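Long-range contacts in foldase protein PrsA (Streptococcus pneumoniae, PDB 5TVL), which probably assists the folding of secreted proteins outside the membrane and belongs to the enzymes that interconvert cis and trans peptidyl-prolyl bonds: residues E52-I57 against T81-I86; K38-Q43 against K90-A95; V30-T35 against N267-Y272. All blocks are in the same frame, centred on the assembly; numbering follows the deposited sequence.

Contact 1: E52-I57 against T81-I86; sequences EVDDTI and TRKAQI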
# COMPACT_ATOMS: atom_id res chain seq x y z
N GLU A 52 -2.56 24.36 -9.21
CA GLU A 52 -2.69 22.94 -8.82
C GLU A 52 -3.43 22.76 -7.48
O GLU A 52 -4.17 21.79 -7.30
CB GLU A 52 -1.31 22.28 -8.73
CG GLU A 52 -0.61 22.15 -10.08
CD GLU A 52 0.85 21.77 -9.94
OE1 GLU A 52 1.63 22.57 -9.38
OE2 GLU A 52 1.23 20.67 -10.40
N VAL A 53 -3.23 23.70 -6.56
CA VAL A 53 -3.93 23.70 -5.28
C VAL A 53 -5.41 24.02 -5.50
O VAL A 53 -6.28 23.39 -4.88
CB VAL A 53 -3.30 24.70 -4.27
CG1 VAL A 53 -4.12 24.79 -2.99
CG2 VAL A 53 -1.86 24.29 -3.96
N ASP A 54 -5.69 24.97 -6.39
CA ASP A 54 -7.07 25.31 -6.78
C ASP A 54 -7.78 24.16 -7.50
O ASP A 54 -9.00 24.04 -7.39
CB ASP A 54 -7.10 26.57 -7.67
CG ASP A 54 -6.69 27.85 -6.94
OD1 ASP A 54 -6.92 27.97 -5.71
OD2 ASP A 54 -6.13 28.75 -7.60
N ASP A 55 -7.03 23.33 -8.24
CA ASP A 55 -7.58 22.14 -8.91
C ASP A 55 -8.00 21.07 -7.91
O ASP A 55 -9.08 20.48 -8.03
CB ASP A 55 -6.57 21.53 -9.89
CG ASP A 55 -6.28 22.42 -11.10
OD1 ASP A 55 -6.93 23.47 -11.27
OD2 ASP A 55 -5.38 22.05 -11.89
N THR A 56 -7.14 20.81 -6.93
CA THR A 56 -7.38 19.81 -5.89
C THR A 56 -8.61 20.15 -5.05
O THR A 56 -9.47 19.30 -4.83
CB THR A 56 -6.16 19.67 -4.97
OG1 THR A 56 -4.99 19.42 -5.77
CG2 THR A 56 -6.34 18.53 -3.96
N ILE A 57 -8.69 21.40 -4.59
CA ILE A 57 -9.81 21.85 -3.75
C ILE A 57 -11.11 21.98 -4.55
O ILE A 57 -12.20 21.83 -3.98
CB ILE A 57 -9.46 23.16 -2.99
CG1 ILE A 57 -10.33 23.31 -1.74
CG2 ILE A 57 -9.57 24.38 -3.90
CD1 ILE A 57 -9.74 24.25 -0.71
N THR A 81 -8.11 27.21 5.52
CA THR A 81 -7.06 26.38 6.13
C THR A 81 -6.99 24.94 5.57
O THR A 81 -5.99 24.25 5.77
CB THR A 81 -7.18 26.37 7.68
OG1 THR A 81 -5.95 25.91 8.25
CG2 THR A 81 -8.30 25.48 8.15
N ARG A 82 -8.05 24.50 4.88
CA ARG A 82 -7.98 23.27 4.08
C ARG A 82 -7.12 23.50 2.84
O ARG A 82 -6.26 22.69 2.52
CB ARG A 82 -9.39 22.79 3.66
CG ARG A 82 -9.41 21.56 2.75
CD ARG A 82 -8.53 20.42 3.27
NE ARG A 82 -8.48 19.27 2.36
CZ ARG A 82 -7.49 18.36 2.32
NH1 ARG A 82 -6.44 18.43 3.15
NH2 ARG A 82 -7.56 17.37 1.44
N LYS A 83 -7.37 24.62 2.15
CA LYS A 83 -6.56 25.04 1.00
C LYS A 83 -5.08 25.17 1.39
O LYS A 83 -4.21 24.81 0.61
CB LYS A 83 -7.09 26.37 0.44
CG LYS A 83 -6.53 26.78 -0.91
CD LYS A 83 -7.09 28.12 -1.36
CE LYS A 83 -6.19 28.78 -2.41
NZ LYS A 83 -6.69 30.11 -2.84
N ALA A 84 -4.82 25.64 2.61
CA ALA A 84 -3.46 25.70 3.17
C ALA A 84 -2.88 24.31 3.48
O ALA A 84 -1.69 24.08 3.29
CB ALA A 84 -3.45 26.56 4.42
N GLN A 85 -3.72 23.40 3.98
CA GLN A 85 -3.33 22.02 4.25
C GLN A 85 -2.95 21.25 2.99
O GLN A 85 -1.96 20.52 2.98
CB GLN A 85 -4.45 21.27 4.98
CG GLN A 85 -4.07 19.89 5.49
CD GLN A 85 -5.15 19.29 6.37
OE1 GLN A 85 -6.35 19.43 6.09
NE2 GLN A 85 -4.74 18.62 7.45
N ILE A 86 -3.74 21.41 1.93
CA ILE A 86 -3.47 20.79 0.62
C ILE A 86 -2.13 21.28 0.08
O ILE A 86 -1.32 20.48 -0.39
CB ILE A 86 -4.59 21.10 -0.41
CG1 ILE A 86 -5.91 20.43 0.01
CG2 ILE A 86 -4.19 20.61 -1.80
CD1 ILE A 86 -7.13 21.01 -0.67
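The guanidinium of R82 has I86 CG1 on one face, 3.5 Å above the plane and over its centre, while Q85 CG lies in plane at the edge. Beside it R82 NH1 gives a hydrogen bond to Q85 OE1, reaching it from above the carbonyl plane, and R82 NH2 forms a salt bridge with E60 OE1, so the arginine also ties helix 79-102 back to helix 50-64. These two helices of the mainly helical N-terminal part of PrsA form a packed pair; between 52-57 and 81-86 the axes cross at 118° and come within 9.7 Å.

The interface is apolar at its middle. I86 sends its two branches different ways: CG2 runs past T56 CG2 at 3.7 Å, the side chains sliding by in opposite directions, and CD1 meets I57 CB at 3.9 Å. I57 lies across K83 at about a right angle, with CD1 against K83 CB. V53 CG1, held anti to its backbone N, comes up to K83 CG and O. Y68 of helix 68-74 flanks I57 and R82.

At the outer edge K83 is stretched almost fully out, and its ammonium makes a salt bridge with D54, NZ to OD1 at 3.6 Å. D54 starts off pointing away from the other helix, and only its carboxylate turns back to meet the lysine. T56 OG1 works both ways: it is hydrogen-bonded to K90 NZ further along helix 79-102, and it gives a hydrogen bond of 2.9 Å to E52 O, in the carbonyl plane, so this one carbonyl accepts both T56 OG1 and T56 N.

Contact 2: K38-Q43 against K90-A95; sequences KVFEKQ and KLVELA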
# COMPACT_ATOMS: atom_id res chain seq x y z
N LYS A 38 4.91 26.10 8.09
CA LYS A 38 5.83 27.25 8.02
C LYS A 38 7.21 26.91 7.46
O LYS A 38 7.77 27.68 6.67
CB LYS A 38 5.99 27.92 9.39
CG LYS A 38 4.87 28.89 9.74
CD LYS A 38 5.26 29.76 10.93
CE LYS A 38 4.15 30.74 11.29
NZ LYS A 38 4.02 31.85 10.30
N VAL A 39 7.76 25.77 7.87
CA VAL A 39 9.08 25.33 7.42
C VAL A 39 9.04 24.94 5.93
O VAL A 39 9.92 25.34 5.17
CB VAL A 39 9.63 24.17 8.29
CG1 VAL A 39 10.91 23.59 7.70
CG2 VAL A 39 9.88 24.65 9.71
N PHE A 40 8.03 24.16 5.54
CA PHE A 40 7.91 23.70 4.15
C PHE A 40 7.51 24.80 3.18
O PHE A 40 7.80 24.71 1.98
CB PHE A 40 6.97 22.48 4.04
CG PHE A 40 7.66 21.17 4.32
CD1 PHE A 40 7.91 20.77 5.62
CD2 PHE A 40 8.07 20.35 3.27
CE1 PHE A 40 8.56 19.56 5.88
CE2 PHE A 40 8.72 19.15 3.52
CZ PHE A 40 8.96 18.75 4.83
N GLU A 41 6.86 25.85 3.68
CA GLU A 41 6.59 27.05 2.88
C GLU A 41 7.87 27.85 2.63
O GLU A 41 8.12 28.29 1.51
CB GLU A 41 5.55 27.94 3.57
CG GLU A 41 4.99 29.06 2.69
CD GLU A 41 4.27 28.54 1.46
OE1 GLU A 41 3.50 27.56 1.58
OE2 GLU A 41 4.48 29.11 0.37
N LYS A 42 8.68 28.04 3.68
CA LYS A 42 9.95 28.77 3.58
C LYS A 42 10.90 28.12 2.57
O LYS A 42 11.51 28.81 1.75
CB LYS A 42 10.63 28.87 4.95
CG LYS A 42 11.75 29.90 5.06
CD LYS A 42 11.21 31.32 5.15
CE LYS A 42 12.31 32.36 5.02
NZ LYS A 42 13.22 32.39 6.19
N GLN A 43 11.00 26.79 2.62
CA GLN A 43 11.91 26.04 1.74
C GLN A 43 11.40 25.91 0.32
O GLN A 43 12.04 26.37 -0.62
CB GLN A 43 12.20 24.65 2.32
CG GLN A 43 13.00 24.68 3.61
CD GLN A 43 14.43 25.16 3.42
OE1 GLN A 43 14.98 25.12 2.31
NE2 GLN A 43 15.04 25.63 4.50
N LYS A 90 1.27 19.09 -0.70
CA LYS A 90 1.96 19.18 -1.98
C LYS A 90 3.43 19.59 -1.82
O LYS A 90 4.28 19.08 -2.53
CB LYS A 90 1.24 20.14 -2.93
CG LYS A 90 -0.04 19.55 -3.51
CD LYS A 90 -0.61 20.42 -4.61
CE LYS A 90 -2.04 20.03 -4.95
NZ LYS A 90 -2.16 18.64 -5.48
N LEU A 91 3.72 20.50 -0.89
CA LEU A 91 5.11 20.89 -0.59
C LEU A 91 5.93 19.78 0.07
O LEU A 91 7.14 19.72 -0.11
CB LEU A 91 5.15 22.17 0.27
CG LEU A 91 4.63 23.45 -0.39
CD1 LEU A 91 4.55 24.59 0.62
CD2 LEU A 91 5.49 23.85 -1.58
N VAL A 92 5.27 18.91 0.84
CA VAL A 92 5.93 17.76 1.46
C VAL A 92 6.29 16.71 0.39
O VAL A 92 7.45 16.31 0.27
CB VAL A 92 5.07 17.14 2.59
CG1 VAL A 92 5.62 15.79 3.06
CG2 VAL A 92 4.99 18.11 3.77
N GLU A 93 5.29 16.28 -0.38
CA GLU A 93 5.52 15.26 -1.41
C GLU A 93 6.48 15.74 -2.51
O GLU A 93 7.22 14.95 -3.08
CB GLU A 93 4.19 14.76 -2.01
CG GLU A 93 3.49 15.73 -2.95
CD GLU A 93 2.06 15.32 -3.26
OE1 GLU A 93 1.31 14.97 -2.33
OE2 GLU A 93 1.67 15.37 -4.45
N LEU A 94 6.47 17.05 -2.78
CA LEU A 94 7.47 17.69 -3.64
C LEU A 94 8.88 17.52 -3.07
O LEU A 94 9.80 17.11 -3.80
CB LEU A 94 7.13 19.18 -3.82
CG LEU A 94 7.95 20.11 -4.74
CD1 LEU A 94 7.08 21.29 -5.17
CD2 LEU A 94 9.23 20.62 -4.08
N ALA A 95 9.05 17.81 -1.79
CA ALA A 95 10.34 17.62 -1.10
C ALA A 95 10.78 16.15 -1.04
O ALA A 95 11.97 15.86 -1.17
CB ALA A 95 10.27 18.19 0.31
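F40, with chi1 at -84°, leans its ring out toward helix 79-102, and V92 answers with CG2 anti to its own carbonyl carbon, which sets that methyl above the ring. The result is a CH-pi contact: V92 CG2 lies 3.9 Å from the centroid of the F40 ring and 13° off its normal, so nearly straight above the centre. L91 has CG anti to the carbonyl carbon and carries CD1 toward the backbone of the other helix, 3.5 Å from F40 O. E41 leaves its helix heading away from the partner, with CG anti to its backbone N; the bend at chi2 brings its carboxylate back, so that it crosses L91 obliquely with OE1 against CD1.

In the helical N-terminal part of the foldase, helices 25-44 and 79-102 cross at 61° between 38-43 and 90-95, with axes 9.7 Å apart and the buried F40 ring as the wedge between them.

The rim of the F40 ring is taken up too. A95 CB, one turn on from L91, sits at its edge near the plane, 3.7 Å from F40 CE2, and L91 O is another neighbour at the edge, near CD2. Closer to the backbone, F40 CB faces L91 CB at 4.2 Å, where the CA atoms of the two segments come closest. Helix 242-255 comes in from the C-terminal part of the chain, with E252 against F40 and V245 against V92. The charge of E41 is met on the second helix itself, where OE1 forms a salt bridge with R87 NE, one turn before L91.

Contact 3: V30-T35 against N267-Y272; sequences VLLNMT and NIFTQY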
# COMPACT_ATOMS: atom_id res chain seq x y z
N VAL A 30 -2.21 20.23 15.98
CA VAL A 30 -2.42 21.49 15.26
C VAL A 30 -1.18 22.38 15.28
O VAL A 30 -0.85 23.00 14.27
CB VAL A 30 -3.68 22.24 15.77
CG1 VAL A 30 -3.74 23.67 15.25
CG2 VAL A 30 -4.93 21.48 15.36
N LEU A 31 -0.49 22.47 16.43
CA LEU A 31 0.76 23.24 16.50
C LEU A 31 1.86 22.58 15.68
O LEU A 31 2.67 23.27 15.05
CB LEU A 31 1.24 23.40 17.95
CG LEU A 31 2.40 24.39 18.14
CD1 LEU A 31 1.95 25.83 17.96
CD2 LEU A 31 3.04 24.20 19.51
N LEU A 32 1.90 21.24 15.72
CA LEU A 32 2.84 20.47 14.92
C LEU A 32 2.62 20.71 13.43
O LEU A 32 3.58 20.88 12.68
CB LEU A 32 2.70 18.98 15.22
CG LEU A 32 3.66 18.01 14.51
CD1 LEU A 32 5.09 18.30 14.92
CD2 LEU A 32 3.28 16.56 14.82
N ASN A 33 1.36 20.74 13.01
CA ASN A 33 1.01 20.97 11.61
C ASN A 33 1.23 22.40 11.14
O ASN A 33 1.55 22.63 9.98
CB ASN A 33 -0.44 20.55 11.34
CG ASN A 33 -0.62 19.05 11.42
OD1 ASN A 33 0.32 18.30 11.70
ND2 ASN A 33 -1.84 18.60 11.17
N MET A 34 1.03 23.36 12.05
CA MET A 34 1.39 24.76 11.79
C MET A 34 2.90 24.93 11.64
O MET A 34 3.35 25.75 10.84
CB MET A 34 0.88 25.68 12.91
CG MET A 34 -0.62 25.93 12.90
SD MET A 34 -1.17 26.76 14.41
CE MET A 34 -0.51 28.41 14.15
N THR A 35 3.67 24.17 12.42
CA THR A 35 5.14 24.19 12.33
C THR A 35 5.65 23.61 11.01
O THR A 35 6.51 24.20 10.36
CB THR A 35 5.78 23.43 13.51
OG1 THR A 35 5.30 23.98 14.74
CG2 THR A 35 7.30 23.55 13.48
N ASN A 267 6.80 16.70 23.77
CA ASN A 267 6.70 15.27 23.43
C ASN A 267 6.25 15.00 21.99
O ASN A 267 6.74 14.04 21.38
CB ASN A 267 5.77 14.53 24.40
CG ASN A 267 6.33 14.45 25.82
OD1 ASN A 267 7.50 14.77 26.07
ND2 ASN A 267 5.49 14.02 26.76
N ILE A 268 5.34 15.81 21.45
CA ILE A 268 4.86 15.61 20.08
C ILE A 268 5.91 15.98 19.02
O ILE A 268 5.85 15.49 17.89
CB ILE A 268 3.51 16.35 19.81
CG1 ILE A 268 2.71 15.61 18.72
CG2 ILE A 268 3.71 17.81 19.42
CD1 ILE A 268 1.32 16.16 18.50
N PHE A 269 6.87 16.83 19.39
CA PHE A 269 8.03 17.15 18.55
C PHE A 269 9.20 16.17 18.68
O PHE A 269 10.11 16.20 17.85
CB PHE A 269 8.53 18.58 18.84
CG PHE A 269 7.71 19.66 18.18
CD1 PHE A 269 7.99 20.06 16.87
CD2 PHE A 269 6.67 20.28 18.86
CE1 PHE A 269 7.23 21.06 16.27
CE2 PHE A 269 5.92 21.27 18.26
CZ PHE A 269 6.20 21.66 16.97
N THR A 270 9.19 15.31 19.70
CA THR A 270 10.30 14.38 19.97
C THR A 270 10.46 13.31 18.88
O THR A 270 11.59 12.88 18.60
CB THR A 270 10.16 13.70 21.35
OG1 THR A 270 9.92 14.70 22.35
CG2 THR A 270 11.43 12.93 21.73
N GLN A 271 9.35 12.89 18.27
CA GLN A 271 9.40 11.97 17.12
C GLN A 271 10.19 12.52 15.92
O GLN A 271 10.79 11.75 15.18
CB GLN A 271 7.99 11.56 16.67
CG GLN A 271 7.11 12.68 16.13
CD GLN A 271 5.79 12.18 15.58
OE1 GLN A 271 5.74 11.20 14.83
NE2 GLN A 271 4.70 12.86 15.94
N TYR A 272 10.17 13.84 15.74
CA TYR A 272 10.93 14.52 14.68
C TYR A 272 12.28 15.03 15.18
O TYR A 272 13.32 14.71 14.59
CB TYR A 272 10.13 15.68 14.10
CG TYR A 272 8.87 15.24 13.38
CD1 TYR A 272 8.94 14.39 12.27
CD2 TYR A 272 7.62 15.68 13.80
CE1 TYR A 272 7.79 13.99 11.61
CE2 TYR A 272 6.47 15.28 13.14
CZ TYR A 272 6.56 14.44 12.05
OH TYR A 272 5.41 14.05 11.40
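L32 and F269 carry this contact, with I268 a distant third. L32 leaves helix 25-44 pointing at the C-terminal segment, its CG anti to the backbone N, and splits its two methyls between several partners. L32 CD1 sits over one face of the F269 ring in a CH-pi contact, 4.0 Å from the centroid and 21° off the normal, displaced toward the rim. The same L32 CD1 is 3.8 Å from Y272 CE2, at the edge of the tyrosine ring, so one methyl fills the corner between the two aromatics. L32 CD2 also borders that edge, and reaches I268 CG1 at 4.1 Å; Q271 NE2 lies near it as well.

F269 starts off to one side, but its ring swings in to lie along L32, the two side chains sliding past each other in opposite directions. Its far end then meets T35 tip to tip: F269 CZ is 3.3 Å from T35 OG1, which lies near the ring plane, and L31 CD2 touches the same edge at CE2. The T35 hydroxyl is meanwhile occupied within its own helix, giving a hydrogen bond to L31 O of 2.7 Å from above the carbonyl plane; L31 O takes T35 N as well.

Joining helix 25-44 to the last modelled residues in this way fits the composite chaperone domain of PrsA proteins, built from both terminal regions. Helix 242-255 closes one flank, with L253 against T35 and Y272 and I249 against Y272. The N-terminal hairpin of the second subunit packs in too: I5 of its strand 3-7 on F269, and I12 of its strand 10-13 on T35.

In the fold
Contacts 1 and 2 share helix 79-102 and contacts 2 and 3 share helix 25-44, so the three follow one another through the helical part of the protein. Their centres lie about 14 Å (1 to 2), 15 Å (2 to 3) and 21 Å (1 to 3) apart. Along the sequence they nest: contact 1 joins the closest segments, contact 2 encloses it, and contact 3 spans 231 residues, including the parvulin-type isomerase region. Segments from both terminal regions are thus brought into one helical body, with the isomerase region inserted between them. Contacts 1 and 2 also touch, through T56 OG1 and K90 NZ, while contacts 2 and 3 both meet the second subunit.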